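PDB 3TIO: protein YrdA from Escherichia coli, which binds zinc and is a homologue of gamma-class carbonic anhydrases, but its own enzymatic activity is not established. Local coordinates for residues A[150-153]-A[154-158]. The protein carries 1 engineered substitution. Numbering follows the deposited sequence.
Sequences RPLS and DEEKA
S153 and E156 form a capping box at the start of helix 154-176, each side chain accepting a hydrogen bond from the other's backbone N-H. S153 OG takes the amide of E156 (N to OG 3.1 Å), while E156 OE1 takes the amide of S153 (N to OE1 2.8 Å) with the lone pair pointing away from its sister oxygen. Serine suits the N-cap because its short side chain places OG between the backbone N and the carbonyl carbon (chi1 65°), from where it reaches E156 N in the first turn, where amides still lack helical acceptors. Glutamate suits the third place on, its chain, extended beyond CG, bringing OE1 back to S153 N. The first backbone bond of the helix, K157 N to S153 O at 2.9 Å, closes the turn.

The same carboxylate also meets R150 in a two-pronged, end-on salt bridge: NH1 binds OE1 and NH2 binds OE2, each at 2.8 Å. Arginine suits this place because its chain, extended from CG to NE, presents two nitrogens of a flat group to both oxygens. Both bonds are nearly straight and use the syn sides of the oxygens, and the two flat groups lie only 23° from coplanar. With S153 N on the anti side of OE1, three bonds across both oxygens fix the rotation of the carboxylate; this pairing and the nearby helix N-terminus would be expected to favour its charged form. NH1 adds a weak bond to P151 O.

Apolar packing is lighter. L152 CB lies 4.0 Å from K157 CG, where the lysine stem passes the buried leucine.

R150 and L152 bond through their backbones to L140 and G138; L152 and S153 link strand 146-151, which runs antiparallel to strand 139-143 at the end of the beta-helix, to the C-terminal helix.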
loop_
_atom_site.group_PDB
_atom_site.type_symbol
_atom_site.label_atom_id
_atom_site.label_comp_id
_atom_site.label_asym_id
_atom_site.label_seq_id
_atom_site.Cartn_x
_atom_site.Cartn_y
_atom_site.Cartn_z
ATOM N N ARG A 150 12.628 17.451 -16.436
ATOM C CA ARG A 150 13.120 18.811 -16.609
ATOM C C ARG A 150 13.770 19.303 -15.325
ATOM O O ARG A 150 13.622 18.689 -14.269
ATOM C CB ARG A 150 11.950 19.736 -16.937
ATOM C CG ARG A 150 10.900 19.786 -15.828
ATOM C CD ARG A 150 9.803 20.793 -16.124
ATOM N NE ARG A 150 8.745 20.773 -15.117
ATOM C CZ ARG A 150 8.898 21.148 -13.851
ATOM N NH1 ARG A 150 10.077 21.580 -13.419
ATOM N NH2 ARG A 150 7.870 21.095 -13.017
ATOM N N PRO A 151 14.506 20.421 -15.401
ATOM C CA PRO A 151 15.146 20.950 -14.196
ATOM C C PRO A 151 14.070 21.560 -13.304
ATOM O O PRO A 151 13.040 22.022 -13.797
ATOM C CB PRO A 151 16.090 22.023 -14.743
ATOM C CG PRO A 151 16.379 21.559 -16.136
ATOM C CD PRO A 151 15.028 21.089 -16.606
ATOM N N LEU A 152 14.298 21.552 -11.996
ATOM C CA LEU A 152 13.343 22.141 -11.068
ATOM C C LEU A 152 13.527 23.654 -11.099
ATOM O O LEU A 152 14.644 24.140 -11.267
ATOM C CB LEU A 152 13.594 21.641 -9.647
ATOM C CG LEU A 152 13.416 20.147 -9.377
ATOM C CD1 LEU A 152 13.711 19.862 -7.914
ATOM C CD2 LEU A 152 11.999 19.728 -9.732
ATOM N N SER A 153 12.436 24.394 -10.942
ATOM C CA SER A 153 12.515 25.850 -10.935
ATOM C C SER A 153 13.004 26.279 -9.557
ATOM O O SER A 153 13.011 25.477 -8.622
ATOM C CB SER A 153 11.140 26.464 -11.205
ATOM O OG SER A 153 10.232 26.161 -10.162
ATOM N N ASP A 154 13.420 27.534 -9.428
ATOM C CA ASP A 154 13.893 28.025 -8.140
ATOM C C ASP A 154 12.745 27.966 -7.141
ATOM O O ASP A 154 12.948 27.706 -5.955
ATOM C CB ASP A 154 14.406 29.464 -8.259
ATOM C CG ASP A 154 15.633 29.574 -9.144
ATOM O OD1 ASP A 154 16.582 28.785 -8.948
ATOM O OD2 ASP A 154 15.653 30.455 -10.029
ATOM N N GLU A 155 11.534 28.201 -7.634
ATOM C CA GLU A 155 10.346 28.167 -6.795
ATOM C C GLU A 155 10.138 26.753 -6.260
ATOM O O GLU A 155 9.817 26.561 -5.088
ATOM C CB GLU A 155 9.120 28.603 -7.602
ATOM C CG GLU A 155 7.833 28.686 -6.796
ATOM C CD GLU A 155 7.898 29.736 -5.704
ATOM O OE1 GLU A 155 8.130 30.920 -6.030
ATOM O OE2 GLU A 155 7.716 29.378 -4.522
ATOM N N GLU A 156 10.329 25.764 -7.129
ATOM C CA GLU A 156 10.159 24.368 -6.743
ATOM C C GLU A 156 11.223 23.936 -5.741
ATOM O O GLU A 156 10.928 23.216 -4.786
ATOM C CB GLU A 156 10.207 23.469 -7.982
ATOM C CG GLU A 156 9.078 23.727 -8.971
ATOM C CD GLU A 156 9.140 22.817 -10.182
ATOM O OE1 GLU A 156 10.191 22.795 -10.853
ATOM O OE2 GLU A 156 8.137 22.124 -10.463
ATOM N N LYS A 157 12.460 24.375 -5.955
ATOM C CA LYS A 157 13.544 24.024 -5.045
ATOM C C LYS A 157 13.251 24.610 -3.667
ATOM O O LYS A 157 13.546 23.994 -2.645
ATOM C CB LYS A 157 14.882 24.542 -5.584
ATOM C CG LYS A 157 15.331 23.836 -6.859
ATOM C CD LYS A 157 16.653 24.376 -7.393
ATOM C CE LYS A 157 17.071 23.627 -8.652
ATOM N NZ LYS A 157 18.333 24.155 -9.239
ATOM N N ALA A 158 12.658 25.800 -3.642
ATOM C CA ALA A 158 12.311 26.432 -2.377
ATOM C C ALA A 158 11.179 25.631 -1.737
ATOM O O ALA A 158 11.099 25.505 -0.515
ATOM C CB ALA A 158 11.871 27.874 -2.615
#